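Local coordinates for protein lipase (Acinetobacter baumannii, PDB 4OPM) that probably hydrolyses the ester bonds of triacylglycerols as a putative lipase with an alpha/beta hydrolase fold, at residues P113-L127 with F135-G147. Sequence-based numbering, arbitrary orientation. Where two conformers were deposited one is given.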
ATOM      1  N   PRO A 113       7.260  18.705   3.358  1.00 33.30           N
ATOM      2  CA  PRO A 113       6.611  17.852   2.357  1.00 30.21           C
ATOM      3  C   PRO A 113       7.301  16.492   2.302  1.00 29.26           C
ATOM      4  O   PRO A 113       8.533  16.408   2.321  1.00 27.47           O
ATOM      5  CB  PRO A 113       6.762  18.645   1.048  1.00 32.42           C
ATOM      6  CG  PRO A 113       7.350  19.966   1.432  1.00 38.45           C
ATOM      7  CD  PRO A 113       8.080  19.745   2.708  1.00 34.75           C
ATOM      8  N   ILE A 114       6.497  15.425   2.268  1.00 23.33           N
ATOM      9  CA  ILE A 114       7.052  14.080   2.223  0.60 21.87           C
ATOM     10  C   ILE A 114       6.592  13.356   0.958  1.00 23.68           C
ATOM     11  O   ILE A 114       5.508  13.620   0.434  1.00 22.45           O
ATOM     12  CB  ILE A 114       6.753  13.258   3.513  0.60 24.87           C
ATOM     13  CG1 ILE A 114       5.259  12.864   3.643  0.60 24.81           C
ATOM     14  CG2 ILE A 114       7.304  13.971   4.772  0.60 26.47           C
ATOM     15  CD1 ILE A 114       4.942  11.850   4.761  0.60 31.79           C
ATOM     16  N   HIS A 115       7.460  12.469   0.453  1.00 17.65           N
ATOM     17  CA  HIS A 115       7.159  11.653  -0.713  1.00 17.01           C
ATOM     18  C   HIS A 115       6.224  10.550  -0.241  1.00 21.50           C
ATOM     19  O   HIS A 115       6.498   9.925   0.789  1.00 21.40           O
ATOM     20  CB  HIS A 115       8.435  11.058  -1.292  1.00 16.81           C
ATOM     21  CG  HIS A 115       9.401  12.059  -1.830  1.00 20.15           C
ATOM     22  ND1 HIS A 115       9.205  12.658  -3.057  1.00 21.35           N
ATOM     23  CD2 HIS A 115      10.594  12.459  -1.327  1.00 21.88           C
ATOM     24  CE1 HIS A 115      10.263  13.431  -3.251  1.00 21.38           C
ATOM     25  NE2 HIS A 115      11.134  13.331  -2.240  1.00 21.86           N
ATOM     26  N   ILE A 116       5.117  10.322  -0.942  1.00 18.93           N
ATOM     27  CA  ILE A 116       4.170   9.295  -0.512  1.00 19.28           C
ATOM     28  C   ILE A 116       3.945   8.272  -1.616  1.00 20.33           C
ATOM     29  O   ILE A 116       3.805   8.638  -2.773  1.00 17.47           O
ATOM     30  CB  ILE A 116       2.832   9.921  -0.019  1.00 23.69           C
ATOM     31  CG1 ILE A 116       3.092  10.941   1.125  1.00 25.56           C
ATOM     32  CG2 ILE A 116       1.867   8.833   0.455  1.00 25.06           C
ATOM     33  CD1 ILE A 116       2.046  11.936   1.304  1.00 34.29           C
ATOM     34  N   ALA A 117       3.912   6.981  -1.243  1.00 18.40           N
ATOM     35  CA  ALA A 117       3.647   5.890  -2.183  1.00 17.83           C
ATOM     36  C   ALA A 117       2.555   5.020  -1.611  1.00 20.64           C
ATOM     37  O   ALA A 117       2.530   4.765  -0.407  1.00 19.57           O
ATOM     38  CB  ALA A 117       4.899   5.068  -2.453  1.00 18.27           C
ATOM     39  N   GLY A 118       1.652   4.589  -2.468  1.00 17.04           N
ATOM     40  CA  GLY A 118       0.538   3.759  -2.034  1.00 16.51           C
ATOM     41  C   GLY A 118       0.247   2.625  -2.985  1.00 19.39           C
ATOM     42  O   GLY A 118       0.190   2.827  -4.201  1.00 19.56           O
ATOM     43  N   HIS A 119       0.081   1.420  -2.437  1.00 15.67           N
ATOM     44  CA  HIS A 119      -0.302   0.259  -3.225  1.00 15.90           C
ATOM     45  C   HIS A 119      -1.782  -0.043  -2.990  1.00 19.25           C
ATOM     46  O   HIS A 119      -2.194  -0.191  -1.836  1.00 16.83           O
ATOM     47  CB  HIS A 119       0.560  -0.985  -2.885  1.00 17.20           C
ATOM     48  CG  HIS A 119       0.060  -2.235  -3.562  1.00 20.38           C
ATOM     49  ND1 HIS A 119      -0.317  -3.350  -2.835  1.00 21.84           N
ATOM     50  CD2 HIS A 119      -0.185  -2.465  -4.876  1.00 20.89           C
ATOM     51  CE1 HIS A 119      -0.770  -4.219  -3.725  1.00 21.04           C
ATOM     52  NE2 HIS A 119      -0.717  -3.724  -4.965  1.00 20.92           N
ATOM     53  N   SER A 120      -2.572  -0.208  -4.083  1.00 18.67           N
ATOM     54  CA  SER A 120      -3.973  -0.650  -4.008  1.00 18.91           C
ATOM     55  C   SER A 120      -4.798   0.288  -3.073  1.00 21.88           C
ATOM     56  O   SER A 120      -4.858   1.485  -3.364  1.00 21.57           O
ATOM     57  CB  SER A 120      -4.008  -2.117  -3.564  1.00 21.14           C
ATOM     58  OG  SER A 120      -5.268  -2.729  -3.778  1.00 24.76           O
ATOM     59  N   LEU A 121      -5.376  -0.211  -1.946  1.00 18.35           N
ATOM     60  CA  LEU A 121      -6.107   0.649  -0.999  1.00 18.81           C
ATOM     61  C   LEU A 121      -5.166   1.733  -0.406  1.00 20.78           C
ATOM     62  O   LEU A 121      -5.610   2.835  -0.063  1.00 20.40           O
ATOM     63  CB  LEU A 121      -6.741  -0.196   0.118  1.00 19.17           C
ATOM     64  CG  LEU A 121      -7.614   0.542   1.124  1.00 26.22           C
ATOM     65  CD1 LEU A 121      -8.818   1.202   0.435  1.00 27.34           C
ATOM     66  CD2 LEU A 121      -8.073  -0.403   2.196  1.00 30.37           C
ATOM     67  N   GLY A 122      -3.876   1.416  -0.335  1.00 16.80           N
ATOM     68  CA  GLY A 122      -2.867   2.369   0.114  1.00 17.08           C
ATOM     69  C   GLY A 122      -2.782   3.556  -0.827  1.00 19.37           C
ATOM     70  O   GLY A 122      -2.533   4.676  -0.386  1.00 19.01           O
ATOM     71  N   GLY A 123      -2.991   3.303  -2.125  1.00 16.91           N
ATOM     72  CA  GLY A 123      -3.022   4.360  -3.135  1.00 16.53           C
ATOM     73  C   GLY A 123      -4.225   5.270  -2.905  1.00 19.93           C
ATOM     74  O   GLY A 123      -4.119   6.498  -3.021  1.00 20.30           O
ATOM     75  N   SER A 124      -5.386   4.679  -2.546  1.00 17.25           N
ATOM     76  CA  SER A 124      -6.613   5.460  -2.248  1.00 17.70           C
ATOM     77  C   SER A 124      -6.372   6.393  -1.065  1.00 20.19           C
ATOM     78  O   SER A 124      -6.727   7.571  -1.127  1.00 20.57           O
ATOM     79  CB  SER A 124      -7.797   4.544  -1.932  1.00 21.04           C
ATOM     80  OG  SER A 124      -8.026   3.657  -3.011  1.00 26.38           O
ATOM     81  N   ILE A 125      -5.739   5.868  -0.005  1.00 17.29           N
ATOM     82  CA  ILE A 125      -5.392   6.622   1.201  1.00 17.21           C
ATOM     83  C   ILE A 125      -4.394   7.733   0.831  1.00 20.04           C
ATOM     84  O   ILE A 125      -4.582   8.876   1.258  1.00 20.17           O
ATOM     85  CB  ILE A 125      -4.844   5.668   2.311  1.00 19.87           C
ATOM     86  CG1 ILE A 125      -5.966   4.692   2.799  1.00 19.90           C
ATOM     87  CG2 ILE A 125      -4.260   6.473   3.485  1.00 20.52           C
ATOM     88  CD1 ILE A 125      -5.475   3.443   3.618  1.00 24.63           C
ATOM     89  N   ALA A 126      -3.367   7.404  -0.001  1.00 17.08           N
ATOM     90  CA  ALA A 126      -2.367   8.385  -0.438  1.00 17.92           C
ATOM     91  C   ALA A 126      -3.038   9.559  -1.186  1.00 22.19           C
ATOM     92  O   ALA A 126      -2.697  10.712  -0.925  1.00 21.81           O
ATOM     93  CB  ALA A 126      -1.305   7.718  -1.309  1.00 18.01           C
ATOM     94  N   LEU A 127      -4.030   9.259  -2.050  1.00 19.40           N
ATOM     95  CA  LEU A 127      -4.801  10.254  -2.811  1.00 20.14           C
ATOM     96  C   LEU A 127      -5.577  11.184  -1.873  1.00 24.19           C
ATOM     97  O   LEU A 127      -5.521  12.407  -2.029  1.00 23.07           O
ATOM     98  CB  LEU A 127      -5.762   9.562  -3.802  1.00 19.96           C
ATOM     99  CG  LEU A 127      -5.106   9.043  -5.104  1.00 25.03           C
ATOM    100  CD1 LEU A 127      -5.975   7.985  -5.787  1.00 26.07           C
ATOM    101  CD2 LEU A 127      -4.797  10.173  -6.066  1.00 26.88           C
ATOM    102  N   PHE A 135       0.272  20.827   0.976  1.00 30.43           N
ATOM    103  CA  PHE A 135       1.564  21.433   1.296  1.00 31.19           C
ATOM    104  C   PHE A 135       2.476  20.455   2.044  1.00 32.43           C
ATOM    105  O   PHE A 135       3.670  20.740   2.191  1.00 33.91           O
ATOM    106  CB  PHE A 135       1.374  22.725   2.110  1.00 34.78           C
ATOM    107  CG  PHE A 135       0.648  23.811   1.348  1.00 38.55           C
ATOM    108  CD1 PHE A 135       1.267  24.479   0.295  1.00 43.25           C
ATOM    109  CD2 PHE A 135      -0.654  24.166   1.682  1.00 42.47           C
ATOM    110  CE1 PHE A 135       0.590  25.478  -0.415  1.00 45.37           C
ATOM    111  CE2 PHE A 135      -1.327  25.169   0.976  1.00 46.39           C
ATOM    112  CZ  PHE A 135      -0.702  25.816  -0.069  1.00 45.06           C
ATOM    113  N   GLU A 136       1.912  19.316   2.505  1.00 25.61           N
ATOM    114  CA  GLU A 136       2.624  18.266   3.241  0.60 24.73           C
ATOM    115  C   GLU A 136       3.004  17.093   2.327  1.00 26.99           C
ATOM    116  O   GLU A 136       3.622  16.126   2.784  1.00 25.90           O
ATOM    117  CB  GLU A 136       1.756  17.745   4.410  0.60 26.15           C
ATOM    118  CG  GLU A 136       1.307  18.800   5.415  0.60 36.54           C
ATOM    119  CD  GLU A 136       2.394  19.629   6.072  0.60 53.65           C
ATOM    120  OE1 GLU A 136       3.455  19.064   6.425  0.60 40.00           O
ATOM    121  OE2 GLU A 136       2.171  20.849   6.250  0.60 53.17           O
ATOM    122  N   THR A 137       2.616  17.162   1.049  1.00 23.54           N
ATOM    123  CA  THR A 137       2.832  16.108   0.054  1.00 21.69           C
ATOM    124  C   THR A 137       3.819  16.594  -1.030  1.00 25.41           C
ATOM    125  O   THR A 137       3.490  17.482  -1.821  1.00 26.03           O
ATOM    126  CB  THR A 137       1.463  15.672  -0.532  1.00 24.38           C
ATOM    127  OG1 THR A 137       0.548  15.374   0.544  1.00 21.39           O
ATOM    128  CG2 THR A 137       1.587  14.482  -1.498  1.00 23.76           C
ATOM    129  N   LYS A 138       5.017  15.996  -1.071  1.00 20.45           N
ATOM    130  CA  LYS A 138       6.070  16.361  -2.030  1.00 19.51           C
ATOM    131  C   LYS A 138       5.878  15.648  -3.366  1.00 22.34           C
ATOM    132  O   LYS A 138       6.226  16.200  -4.405  1.00 21.23           O
ATOM    133  CB  LYS A 138       7.452  16.030  -1.451  1.00 21.54           C
ATOM    134  CG  LYS A 138       8.606  16.769  -2.125  1.00 27.75           C
ATOM    135  CD  LYS A 138       9.900  16.532  -1.377  1.00 37.52           C
ATOM    136  CE  LYS A 138      10.951  17.548  -1.722  1.00 46.72           C
ATOM    137  NZ  LYS A 138      12.119  17.447  -0.806  1.00 58.21           N
ATOM    138  N   SER A 139       5.387  14.405  -3.326  1.00 18.58           N
ATOM    139  CA  SER A 139       5.159  13.604  -4.532  1.00 17.96           C
ATOM    140  C   SER A 139       4.241  12.462  -4.198  1.00 20.11           C
ATOM    141  O   SER A 139       4.081  12.110  -3.022  1.00 18.67           O
ATOM    142  CB  SER A 139       6.479  13.069  -5.105  1.00 18.26           C
ATOM    143  OG  SER A 139       6.965  11.958  -4.366  1.00 18.22           O
ATOM    144  N   LEU A 140       3.664  11.869  -5.242  1.00 16.85           N
ATOM    145  CA  LEU A 140       2.749  10.747  -5.108  0.70 16.68           C
ATOM    146  C   LEU A 140       3.162   9.610  -6.049  1.00 19.58           C
ATOM    147  O   LEU A 140       3.449   9.855  -7.220  1.00 19.01           O
ATOM    148  CB  LEU A 140       1.342  11.256  -5.444  0.70 17.65           C
ATOM    149  CG  LEU A 140       0.130  10.552  -4.841  0.70 22.94           C
ATOM    150  CD1 LEU A 140       0.113  10.669  -3.299  0.70 24.18           C
ATOM    151  CD2 LEU A 140      -1.148  11.177  -5.378  0.70 22.01           C
ATOM    152  N   PHE A 141       3.196   8.378  -5.537  1.00 16.13           N
ATOM    153  CA  PHE A 141       3.524   7.223  -6.359  1.00 14.60           C
ATOM    154  C   PHE A 141       2.378   6.247  -6.190  1.00 18.98           C
ATOM    155  O   PHE A 141       2.141   5.755  -5.087  1.00 19.49           O
ATOM    156  CB  PHE A 141       4.889   6.613  -6.002  1.00 15.33           C
ATOM    157  CG  PHE A 141       5.290   5.367  -6.769  1.00 15.70           C
ATOM    158  CD1 PHE A 141       4.862   5.162  -8.082  1.00 17.43           C
ATOM    159  CD2 PHE A 141       6.141   4.424  -6.198  1.00 18.40           C
ATOM    160  CE1 PHE A 141       5.248   4.018  -8.791  1.00 18.39           C
ATOM    161  CE2 PHE A 141       6.548   3.296  -6.915  1.00 19.96           C
ATOM    162  CZ  PHE A 141       6.106   3.100  -8.207  1.00 17.87           C
ATOM    163  N   LEU A 142       1.608   6.050  -7.257  1.00 15.17           N
ATOM    164  CA  LEU A 142       0.432   5.198  -7.217  1.00 14.86           C
ATOM    165  C   LEU A 142       0.708   3.882  -7.913  1.00 17.23           C
ATOM    166  O   LEU A 142       0.940   3.852  -9.117  1.00 17.02           O
ATOM    167  CB  LEU A 142      -0.768   5.910  -7.859  1.00 15.01           C
ATOM    168  CG  LEU A 142      -1.180   7.265  -7.228  1.00 19.64           C
ATOM    169  CD1 LEU A 142      -2.268   7.961  -8.055  1.00 18.85           C
ATOM    170  CD2 LEU A 142      -1.638   7.089  -5.768  1.00 21.14           C
ATOM    171  N   VAL A 143       0.660   2.796  -7.149  1.00 13.33           N
ATOM    172  CA  VAL A 143       0.902   1.457  -7.677  1.00 13.70           C
ATOM    173  C   VAL A 143      -0.425   0.696  -7.667  1.00 16.53           C
ATOM    174  O   VAL A 143      -0.875   0.292  -6.595  1.00 17.87           O
ATOM    175  CB  VAL A 143       2.013   0.696  -6.890  1.00 16.39           C
ATOM    176  CG1 VAL A 143       2.323  -0.648  -7.563  1.00 14.83           C
ATOM    177  CG2 VAL A 143       3.288   1.542  -6.738  1.00 16.41           C
ATOM    178  N   ASP A 144      -1.046   0.496  -8.849  1.00 14.60           N
ATOM    179  CA  ASP A 144      -2.347  -0.203  -8.992  1.00 13.83           C
ATOM    180  C   ASP A 144      -3.337   0.324  -7.928  1.00 18.17           C
ATOM    181  O   ASP A 144      -3.919  -0.448  -7.158  1.00 17.31           O
ATOM    182  CB  ASP A 144      -2.155  -1.725  -8.888  1.00 14.30           C
ATOM    183  CG  ASP A 144      -1.216  -2.254  -9.963  1.00 15.57           C
ATOM    184  OD1 ASP A 144      -0.004  -1.969  -9.881  1.00 16.59           O
ATOM    185  OD2 ASP A 144      -1.711  -2.882 -10.934  1.00 16.89           O
ATOM    186  N   SER A 145      -3.427   1.654  -7.831  1.00 15.90           N
ATOM    187  CA  SER A 145      -4.203   2.352  -6.823  1.00 15.19           C
ATOM    188  C   SER A 145      -5.703   2.175  -6.982  1.00 19.43           C
ATOM    189  O   SER A 145      -6.225   2.151  -8.102  1.00 19.14           O
ATOM    190  CB  SER A 145      -3.894   3.848  -6.883  1.00 16.39           C
ATOM    191  OG  SER A 145      -4.627   4.573  -5.906  1.00 20.47           O
ATOM    192  N   GLY A 146      -6.389   2.190  -5.848  1.00 17.82           N
ATOM    193  CA  GLY A 146      -7.845   2.210  -5.832  1.00 17.90           C
ATOM    194  C   GLY A 146      -8.330   3.616  -6.143  1.00 22.45           C
ATOM    195  O   GLY A 146      -7.536   4.560  -6.287  1.00 20.14           O
ATOM    196  N   GLY A 147      -9.640   3.752  -6.219  1.00 20.54           N
ATOM    197  CA  GLY A 147     -10.321   4.998  -6.516  1.00 21.39           C
ATOM    198  C   GLY A 147     -11.686   4.680  -7.078  1.00 24.20           C
ATOM    199  O   GLY A 147     -12.113   3.524  -7.044  1.00 24.14           O
TER
HETATM  200  O   HOH W   1      11.253  18.443   1.728  1.00 48.09           O
HETATM  201  O   HOH W   2       6.333   9.317  -4.035  1.00 18.45           O
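His115 and Ser139 meet through a short hydrogen bond, ND1 to OG at 2.7 Å, with the hydroxyl at the ring edge. The serine chi1 of 77° places OG between its own backbone N and carbonyl carbon, facing the imidazole. Lys138 covers one face of that ring, its CD 3.9 Å from the His115 ring centroid, a CH-pi contact. Both His115 NE2 and Lys138 NZ go on to Glu296 OE2, so edge, face and far nitrogen of the imidazole all have partners. A water joins Ser139 OG to Ile116 O.

Behind these side chains runs parallel pairing of strands 114-119 and 139-143, whose axes run nearly parallel. Ile116 N bonds to Ser139 O, and Ile116 O receives Phe141 N; farther along, Gly118 N reaches Phe141 O at 2.9 Å, nearly collinear with the carbonyl (C=O...N 179°).

On the face carrying Ile116 and Leu140, helix 121-127 packs back across the second strand. Leu140 CD1 touches Ala126 CB at 3.8 Å, while Leu127 CD2 lies against Leu140 CD2 and Leu142 CD1, the leucine side chains crossing at about a right angle. This is the right-handed beta-alpha-beta crossover of an alpha/beta hydrolase.

At the strand ends, Ser120 N donates to Val143 O (3.1 Å), and Gly146 N donates to Ser120 O (3.0 Å). Ser145 OG lies 3.1 Å from Gly123 C and donates to Gly146 O. Ser120 has positive phi (56°) in a GxSxG sequence, consistent with a nucleophile elbow; its OG bonds to His274 NE2. With its N and O both tied to the neighbouring strand and loop, the turn at Ser120 is fixed by backbone bonds, consistent with a rigid elbow that presents the probable nucleophile to His274.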